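Local coordinates for protein ALDH21) (Physcomitrella patens subsp. patens, PDB 5MZ5) that oxidises succinic semialdehyde using NADP(+) as cofactor and belongs to the aldehyde dehydrogenase family, at residues T138-T143 / P191-A196; G360-E365 / A394-T399; L442-F447 / M461-V466. All coordinates share one frame; numbering follows the deposited sequence.

In the fold
Along the chain the three contacts follow in series, none nesting in or crossing another. Contact 1 closes first: 47 residues, among them strands 156-160, 170-178 and 182-185, separate 138-143 on helix 130-151 from 191-196 at the start of helix 193-205. Contact 2 then closes over helix 365-380 and the short strands 384-387 and 391-392, setting the turn before that helix against strand 395-402. Contact 3 spans just helix 451-460, joining strands 443-447 and 465-468. Contacts 2 and 3 reach the same mixed sheet, although their centres lie about 26 Å apart. Contact 1 comes within about 7 Å of contact 2, nearest atoms, without touching it. Contacts 1 and 3 both also meet the second subunit.

Contact 1. Residues T138-T143 / P191-A196; sequences TRTIDT and PLNLVA. With GOL (glycerol), chain E.
T140 on helix 130-151 and N193 at the start of helix 193-205 bring their CA atoms to 5.0 Å, a close backbone approach. T140 fits between L192 and A196: its CG2, anti to the backbone N (OG1 at chi1 -60°), lies 3.7 Å from A196 CB, and its OG1 rests 3.4 Å from L192 CD2. That hydroxyl is hydrogen-bonded to E136 O, while E136 OE1 takes the backbone N-H groups of L192 and N193, tying the two helices together. T143 OG1 donates to R139 O at 2.8 Å, which T143 N reaches from the opposite face of the carbonyl plane; the hydroxyl then receives a weak bond from N193 ND2 at 3.4 Å. N193 OD1 lies above one face of the R139 guanidinium, offset toward its rim, and accepts from glycerol O1 at 2.9 Å. R139 NH1 donates to glycerol O2 at 3.1 Å, and NE forms a salt bridge to D477. Y481 of the same chain also bonds the glycerol. R139 and Y481 bind succinate in this protein, so the glycerol probably occupies part of the acid-binding pocket, where a cationic guanidinium would favour a carboxylate.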
loop_
_atom_site.group_PDB
_atom_site.type_symbol
_atom_site.label_atom_id
_atom_site.label_comp_id
_atom_site.label_asym_id
_atom_site.label_seq_id
_atom_site.Cartn_x
_atom_site.Cartn_y
_atom_site.Cartn_z
ATOM N N THR A 138 -26.700 10.866 -9.852
ATOM C CA THR A 138 -25.466 11.527 -9.404
ATOM C C THR A 138 -24.513 10.499 -8.799
ATOM O O THR A 138 -23.316 10.545 -9.062
ATOM C CB THR A 138 -25.796 12.636 -8.362
ATOM O OG1 THR A 138 -26.716 13.566 -8.934
ATOM C CG2 THR A 138 -24.551 13.376 -7.859
ATOM N N ARG A 139 -25.034 9.604 -7.958
ATOM C CA ARG A 139 -24.218 8.585 -7.319
ATOM C C ARG A 139 -23.701 7.571 -8.346
ATOM O O ARG A 139 -22.580 7.091 -8.191
ATOM C CB ARG A 139 -25.000 7.903 -6.195
ATOM C CG ARG A 139 -25.100 8.759 -4.930
ATOM C CD ARG A 139 -25.795 7.996 -3.807
ATOM N NE ARG A 139 -25.027 6.810 -3.442
ATOM C CZ ARG A 139 -25.518 5.751 -2.813
ATOM N NH1 ARG A 139 -26.789 5.727 -2.433
ATOM N NH2 ARG A 139 -24.745 4.701 -2.569
ATOM N N THR A 140 -24.511 7.268 -9.402
ATOM C CA THR A 140 -24.138 6.371 -10.516
ATOM C C THR A 140 -23.008 7.022 -11.321
ATOM O O THR A 140 -22.081 6.324 -11.726
ATOM C CB THR A 140 -25.351 6.002 -11.378
ATOM O OG1 THR A 140 -26.307 5.349 -10.547
ATOM C CG2 THR A 140 -24.983 5.090 -12.584
ATOM N N ILE A 141 -23.100 8.357 -11.542
ATOM C CA ILE A 141 -22.061 9.160 -12.206
ATOM C C ILE A 141 -20.756 9.061 -11.380
ATOM O O ILE A 141 -19.712 8.760 -11.958
ATOM C CB ILE A 141 -22.516 10.613 -12.554
ATOM C CG1 ILE A 141 -23.553 10.586 -13.712
ATOM C CG2 ILE A 141 -21.321 11.526 -12.931
ATOM C CD1 ILE A 141 -24.398 11.810 -13.921
ATOM N N ASP A 142 -20.846 9.187 -10.033
ATOM C CA ASP A 142 -19.683 9.072 -9.148
ATOM C C ASP A 142 -19.065 7.670 -9.191
ATOM O O ASP A 142 -17.849 7.552 -9.148
ATOM C CB ASP A 142 -20.038 9.409 -7.680
ATOM C CG ASP A 142 -20.383 10.856 -7.358
ATOM O OD1 ASP A 142 -20.131 11.738 -8.219
ATOM O OD2 ASP A 142 -20.905 11.108 -6.242
ATOM N N THR A 143 -19.903 6.620 -9.258
ATOM C CA THR A 143 -19.492 5.214 -9.286
ATOM C C THR A 143 -18.697 4.923 -10.564
ATOM O O THR A 143 -17.623 4.328 -10.480
ATOM C CB THR A 143 -20.722 4.301 -9.118
ATOM O OG1 THR A 143 -21.338 4.622 -7.875
ATOM C CG2 THR A 143 -20.378 2.815 -9.152
ATOM N N PRO A 191 -32.172 0.397 -9.022
ATOM C CA PRO A 191 -31.914 -0.312 -10.289
ATOM C C PRO A 191 -30.849 0.275 -11.205
ATOM O O PRO A 191 -30.498 -0.368 -12.203
ATOM C CB PRO A 191 -33.279 -0.343 -10.970
ATOM C CG PRO A 191 -34.020 0.785 -10.401
ATOM C CD PRO A 191 -33.547 0.942 -8.992
ATOM N N LEU A 192 -30.334 1.458 -10.879
ATOM C CA LEU A 192 -29.251 2.031 -11.660
ATOM C C LEU A 192 -27.934 1.935 -10.880
ATOM O O LEU A 192 -26.976 1.347 -11.378
ATOM C CB LEU A 192 -29.577 3.469 -12.094
ATOM C CG LEU A 192 -28.514 4.186 -12.931
ATOM C CD1 LEU A 192 -28.423 3.619 -14.348
ATOM C CD2 LEU A 192 -28.756 5.678 -12.948
ATOM N N ASN A 193 -27.907 2.482 -9.650
ATOM C CA ASN A 193 -26.721 2.496 -8.806
ATOM C C ASN A 193 -26.216 1.106 -8.430
ATOM O O ASN A 193 -25.010 0.883 -8.472
ATOM C CB ASN A 193 -26.914 3.373 -7.554
ATOM C CG ASN A 193 -25.631 3.558 -6.756
ATOM O OD1 ASN A 193 -25.432 2.934 -5.716
ATOM N ND2 ASN A 193 -24.673 4.266 -7.305
ATOM N N LEU A 194 -27.110 0.178 -8.072
ATOM C CA LEU A 194 -26.673 -1.154 -7.667
ATOM C C LEU A 194 -26.274 -2.008 -8.876
ATOM O O LEU A 194 -25.523 -2.976 -8.711
ATOM C CB LEU A 194 -27.652 -1.851 -6.707
ATOM C CG LEU A 194 -27.714 -1.180 -5.291
ATOM C CD1 LEU A 194 -28.822 -1.774 -4.408
ATOM C CD2 LEU A 194 -26.373 -1.247 -4.567
ATOM N N VAL A 195 -26.633 -1.552 -10.094
ATOM C CA VAL A 195 -26.161 -2.148 -11.353
ATOM C C VAL A 195 -24.736 -1.608 -11.586
ATOM O O VAL A 195 -23.809 -2.394 -11.829
ATOM C CB VAL A 195 -27.105 -1.845 -12.546
ATOM C CG1 VAL A 195 -26.400 -2.082 -13.886
ATOM C CG2 VAL A 195 -28.375 -2.676 -12.449
ATOM N N ALA A 196 -24.571 -0.258 -11.482
ATOM C CA ALA A 196 -23.291 0.451 -11.650
ATOM C C ALA A 196 -22.192 -0.144 -10.762
ATOM O O ALA A 196 -21.073 -0.327 -11.238
ATOM C CB ALA A 196 -23.460 1.945 -11.353
HETATM C C1 GOL E . -26.583 1.906 -2.452
HETATM O O1 GOL E . -27.318 2.265 -3.611
HETATM C C2 GOL E . -27.414 2.046 -1.197
HETATM O O2 GOL E . -27.146 3.311 -0.584
HETATM C C3 GOL E . -27.086 0.941 -0.221
HETATM O O3 GOL E . -27.513 -0.330 -0.700
#

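Contact 2. Residues G360-E365 / A394-T399; sequences GPMISE and AFIEPT
The turn that leads into helix 365-380 lies against the start of strand 395-402, P361 meeting F395 and M362 meeting A394. P361 and F395 lie side by side and point the same way, and P361 CB sits over the centre of the ring, 3.7 Å from its centroid and 10° off the ring normal: a CH-pi contact. With CG beside its backbone N (chi1 -75°), the phenyl also brings CE1 to 3.4 Å from P361 N. The backbones are joined by M362 N donating to A394 O at 2.8 Å, a fairly straight bond (161°) from above the carbonyl plane. Water 1 makes a second link, donating to G360 O and accepting from I396 N at 2.9 Å. A394 CB packs 3.9 Å from E365 N, at the start of the helix, where S364 OG caps A367 N. An alanine in place of F395 would probably leave P361 without its aromatic platform, open a gap beside the turn and deprive K392 of its cation-pi partner. One direct and one water-mediated link thus give partners to M362 N, A394 O, G360 O and I396 N, while the P361-F395 CH-pi contact supplies apolar packing that holds the turn to the strand.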
loop_
_atom_site.group_PDB
_atom_site.type_symbol
_atom_site.label_atom_id
_atom_site.label_comp_id
_atom_site.label_asym_id
_atom_site.label_seq_id
_atom_site.Cartn_x
_atom_site.Cartn_y
_atom_site.Cartn_z
ATOM N N GLY A 360 -42.584 7.978 -1.657
ATOM C CA GLY A 360 -43.340 7.418 -2.769
ATOM C C GLY A 360 -44.033 6.113 -2.382
ATOM O O GLY A 360 -44.036 5.725 -1.203
ATOM N N PRO A 361 -44.641 5.383 -3.343
ATOM C CA PRO A 361 -45.302 4.119 -2.961
ATOM C C PRO A 361 -44.298 2.983 -2.783
ATOM O O PRO A 361 -43.129 3.127 -3.150
ATOM C CB PRO A 361 -46.240 3.852 -4.130
ATOM C CG PRO A 361 -45.556 4.492 -5.315
ATOM C CD PRO A 361 -44.770 5.656 -4.793
ATOM N N MET A 362 -44.749 1.843 -2.244
ATOM C CA MET A 362 -43.892 0.666 -2.143
ATOM C C MET A 362 -43.850 0.037 -3.557
ATOM O O MET A 362 -44.657 0.420 -4.418
ATOM C CB MET A 362 -44.379 -0.316 -1.048
ATOM C CG MET A 362 -44.323 0.260 0.378
ATOM S SD MET A 362 -42.652 0.582 1.050
ATOM C CE MET A 362 -42.462 2.374 0.682
ATOM N N ILE A 363 -42.879 -0.869 -3.816
ATOM C CA ILE A 363 -42.681 -1.482 -5.136
ATOM C C ILE A 363 -43.958 -2.166 -5.673
ATOM O O ILE A 363 -44.168 -2.193 -6.888
ATOM C CB ILE A 363 -41.434 -2.408 -5.164
ATOM C CG1 ILE A 363 -40.932 -2.670 -6.617
ATOM C CG2 ILE A 363 -41.656 -3.721 -4.376
ATOM C CD1 ILE A 363 -40.377 -1.442 -7.393
ATOM N N SER A 364 -44.813 -2.662 -4.768
ATOM C CA SER A 364 -46.080 -3.314 -5.097
ATOM C C SER A 364 -47.049 -3.209 -3.925
ATOM O O SER A 364 -46.626 -2.946 -2.793
ATOM C CB SER A 364 -45.851 -4.785 -5.462
ATOM O OG SER A 364 -45.439 -5.552 -4.340
ATOM N N GLU A 365 -48.347 -3.443 -4.200
ATOM C CA GLU A 365 -49.403 -3.447 -3.193
ATOM C C GLU A 365 -49.187 -4.618 -2.210
ATOM O O GLU A 365 -49.437 -4.464 -1.015
ATOM C CB GLU A 365 -50.783 -3.504 -3.865
ATOM C CG GLU A 365 -51.938 -3.199 -2.923
ATOM C CD GLU A 365 -53.303 -3.002 -3.558
ATOM O OE1 GLU A 365 -54.276 -3.599 -3.046
ATOM O OE2 GLU A 365 -53.413 -2.221 -4.530
ATOM N N ALA A 394 -50.538 0.822 -2.535
ATOM C CA ALA A 394 -49.121 0.466 -2.409
ATOM C C ALA A 394 -48.388 1.405 -1.424
ATOM O O ALA A 394 -47.221 1.172 -1.099
ATOM C CB ALA A 394 -48.444 0.475 -3.776
ATOM N N PHE A 395 -49.087 2.442 -0.928
ATOM C CA PHE A 395 -48.551 3.405 0.028
ATOM C C PHE A 395 -48.688 2.932 1.478
ATOM O O PHE A 395 -49.742 2.442 1.882
ATOM C CB PHE A 395 -49.247 4.769 -0.122
ATOM C CG PHE A 395 -48.814 5.571 -1.326
ATOM C CD1 PHE A 395 -47.713 6.418 -1.258
ATOM C CD2 PHE A 395 -49.525 5.505 -2.520
ATOM C CE1 PHE A 395 -47.328 7.182 -2.367
ATOM C CE2 PHE A 395 -49.133 6.272 -3.632
ATOM C CZ PHE A 395 -48.032 7.097 -3.548
ATOM N N ILE A 396 -47.604 3.089 2.249
ATOM C CA ILE A 396 -47.527 2.811 3.681
ATOM C C ILE A 396 -47.122 4.126 4.306
ATOM O O ILE A 396 -46.109 4.715 3.908
ATOM C CB ILE A 396 -46.524 1.656 4.049
ATOM C CG1 ILE A 396 -47.071 0.269 3.653
ATOM C CG2 ILE A 396 -46.152 1.663 5.547
ATOM C CD1 ILE A 396 -48.266 -0.300 4.600
ATOM N N GLU A 397 -47.901 4.586 5.283
ATOM C CA GLU A 397 -47.603 5.812 6.024
ATOM C C GLU A 397 -46.262 5.661 6.767
ATOM O O GLU A 397 -45.957 4.551 7.229
ATOM C CB GLU A 397 -48.703 6.091 7.050
ATOM C CG GLU A 397 -49.954 6.679 6.447
ATOM C CD GLU A 397 -51.092 6.886 7.427
ATOM O OE1 GLU A 397 -52.005 7.678 7.100
ATOM O OE2 GLU A 397 -51.085 6.258 8.512
ATOM N N PRO A 398 -45.441 6.735 6.887
ATOM C CA PRO A 398 -44.199 6.602 7.688
ATOM C C PRO A 398 -44.616 6.265 9.132
ATOM O O PRO A 398 -45.483 6.923 9.715
ATOM C CB PRO A 398 -43.508 7.961 7.533
ATOM C CG PRO A 398 -44.562 8.890 7.088
ATOM C CD PRO A 398 -45.665 8.123 6.428
ATOM N N THR A 399 -44.115 5.133 9.627
ATOM C CA THR A 399 -44.507 4.546 10.901
ATOM C C THR A 399 -43.381 4.510 11.916
ATOM O O THR A 399 -42.238 4.256 11.557
ATOM C CB THR A 399 -45.038 3.119 10.625
ATOM O OG1 THR A 399 -46.016 3.155 9.586
ATOM C CG2 THR A 399 -45.617 2.440 11.855
HETATM O O HOH W 1 -45.228 4.373 1.149
#

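Contact 3. Residues L442-F447 / M461-V466; sequences LQSGIF and MEVGGV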
loop_
_atom_site.group_PDB
_atom_site.type_symbol
_atom_site.label_atom_id
_atom_site.label_comp_id
_atom_site.label_asym_id
_atom_site.label_seq_id
_atom_site.Cartn_x
_atom_site.Cartn_y
_atom_site.Cartn_z
ATOM N N LEU A 442 -25.037 -5.434 8.363
ATOM C CA LEU A 442 -24.630 -4.569 7.266
ATOM C C LEU A 442 -24.008 -3.271 7.764
ATOM O O LEU A 442 -22.792 -3.089 7.642
ATOM C CB LEU A 442 -25.838 -4.368 6.316
ATOM C CG LEU A 442 -25.667 -3.794 4.900
ATOM C CD1 LEU A 442 -24.355 -4.120 4.280
ATOM C CD2 LEU A 442 -26.766 -4.285 3.996
ATOM N N GLN A 443 -24.819 -2.386 8.348
ATOM C CA GLN A 443 -24.363 -1.104 8.878
ATOM C C GLN A 443 -25.073 -0.751 10.167
ATOM O O GLN A 443 -26.146 -1.270 10.453
ATOM C CB GLN A 443 -24.482 0.039 7.841
ATOM C CG GLN A 443 -23.504 -0.103 6.684
ATOM C CD GLN A 443 -23.234 1.113 5.838
ATOM O OE1 GLN A 443 -22.335 1.094 5.008
ATOM N NE2 GLN A 443 -23.986 2.192 6.005
ATOM N N SER A 444 -24.438 0.098 10.965
ATOM C CA SER A 444 -24.939 0.625 12.240
ATOM C C SER A 444 -24.583 2.106 12.303
ATOM O O SER A 444 -23.637 2.537 11.648
ATOM C CB SER A 444 -24.286 -0.104 13.405
ATOM O OG SER A 444 -24.923 -1.348 13.636
ATOM N N GLY A 445 -25.345 2.859 13.083
ATOM C CA GLY A 445 -25.142 4.280 13.293
ATOM C C GLY A 445 -24.975 4.576 14.769
ATOM O O GLY A 445 -25.507 3.852 15.613
ATOM N N ILE A 446 -24.198 5.624 15.088
ATOM C CA ILE A 446 -23.973 6.083 16.461
ATOM C C ILE A 446 -23.786 7.615 16.529
ATOM O O ILE A 446 -22.883 8.157 15.888
ATOM C CB ILE A 446 -22.823 5.316 17.214
ATOM C CG1 ILE A 446 -22.618 5.908 18.638
ATOM C CG2 ILE A 446 -21.499 5.284 16.407
ATOM C CD1 ILE A 446 -21.679 5.232 19.523
ATOM N N PHE A 447 -24.609 8.290 17.337
ATOM C CA PHE A 447 -24.458 9.729 17.601
ATOM C C PHE A 447 -23.827 9.860 18.979
ATOM O O PHE A 447 -24.422 9.432 19.972
ATOM C CB PHE A 447 -25.793 10.494 17.533
ATOM C CG PHE A 447 -26.258 10.773 16.130
ATOM C CD1 PHE A 447 -27.006 9.828 15.426
ATOM C CD2 PHE A 447 -25.963 11.985 15.509
ATOM C CE1 PHE A 447 -27.452 10.092 14.132
ATOM C CE2 PHE A 447 -26.404 12.246 14.208
ATOM C CZ PHE A 447 -27.153 11.300 13.533
ATOM N N MET A 461 -19.355 -3.267 17.239
ATOM C CA MET A 461 -20.529 -3.450 16.373
ATOM C C MET A 461 -20.210 -4.461 15.251
ATOM O O MET A 461 -19.242 -4.280 14.518
ATOM C CB MET A 461 -21.049 -2.123 15.824
ATOM C CG MET A 461 -21.799 -1.324 16.863
ATOM S SD MET A 461 -22.128 0.346 16.255
ATOM C CE MET A 461 -23.519 0.750 17.245
ATOM N N GLU A 462 -21.000 -5.535 15.167
ATOM C CA GLU A 462 -20.843 -6.658 14.242
ATOM C C GLU A 462 -21.418 -6.364 12.880
ATOM O O GLU A 462 -22.402 -6.983 12.461
ATOM C CB GLU A 462 -21.445 -7.934 14.859
ATOM C CG GLU A 462 -20.691 -8.399 16.091
ATOM C CD GLU A 462 -21.413 -9.371 17.008
ATOM O OE1 GLU A 462 -22.595 -9.705 16.756
ATOM O OE2 GLU A 462 -20.801 -9.753 18.029
ATOM N N VAL A 463 -20.805 -5.390 12.194
ATOM C CA VAL A 463 -21.244 -4.878 10.893
ATOM C C VAL A 463 -20.041 -4.647 9.982
ATOM O O VAL A 463 -18.903 -4.666 10.461
ATOM C CB VAL A 463 -22.057 -3.537 11.081
ATOM C CG1 VAL A 463 -23.398 -3.776 11.778
ATOM C CG2 VAL A 463 -21.235 -2.485 11.825
ATOM N N GLY A 464 -20.312 -4.355 8.706
ATOM C CA GLY A 464 -19.289 -3.949 7.735
ATOM C C GLY A 464 -18.954 -2.455 7.806
ATOM O O GLY A 464 -17.852 -2.035 7.452
ATOM N N GLY A 465 -19.907 -1.640 8.255
ATOM C CA GLY A 465 -19.729 -0.199 8.361
ATOM C C GLY A 465 -20.421 0.426 9.553
ATOM O O GLY A 465 -21.606 0.175 9.791
ATOM N N VAL A 466 -19.672 1.244 10.315
ATOM C CA VAL A 466 -20.187 1.960 11.476
ATOM C C VAL A 466 -20.245 3.435 11.083
ATOM O O VAL A 466 -19.225 4.030 10.741
ATOM C CB VAL A 466 -19.357 1.720 12.780
ATOM C CG1 VAL A 466 -19.900 2.549 13.957
ATOM C CG2 VAL A 466 -19.321 0.244 13.151
#
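The flat carbonyl group of L442 takes two backbone donors from the G464-G465 turn: G465 N lies in its plane at 3.3 Å, whereas G464 N stands 39° above the plane at 3.0 Å. The next rung, S444 N to G465 O, is 3.1 Å long and runs nearly along the C=O axis. These bonds belong to a parallel register in which Q443 pairs with G465 and S444 with V466. On the Q443 side the extended side chain starts over G465, its CG 3.7 Å from G465 O, and its NE2 goes on to P472 O and L474 O. G465 has no CB; a methyl there would come tight against Q443 OE1. On the S444 side, S444 CB faces M461 SD at 3.6 Å, the methionine reaching across with an extended chain beyond CG. S444 OG touches V463 CG1 at 3.4 Å, and I446 CG2 meets V466 CG1 obliquely at 4.0 Å. The two strands and helix 451-460 between them form a beta-alpha-beta unit. Strand 290-294 pairs with the other edge of strand 443-447, and helix 428-435 packs on M461 and I446. Beyond G465 and V466 the ladder continues into a parallel strand of the second subunit, whose L507 packs on V466 and whose K505 bonds M461 O.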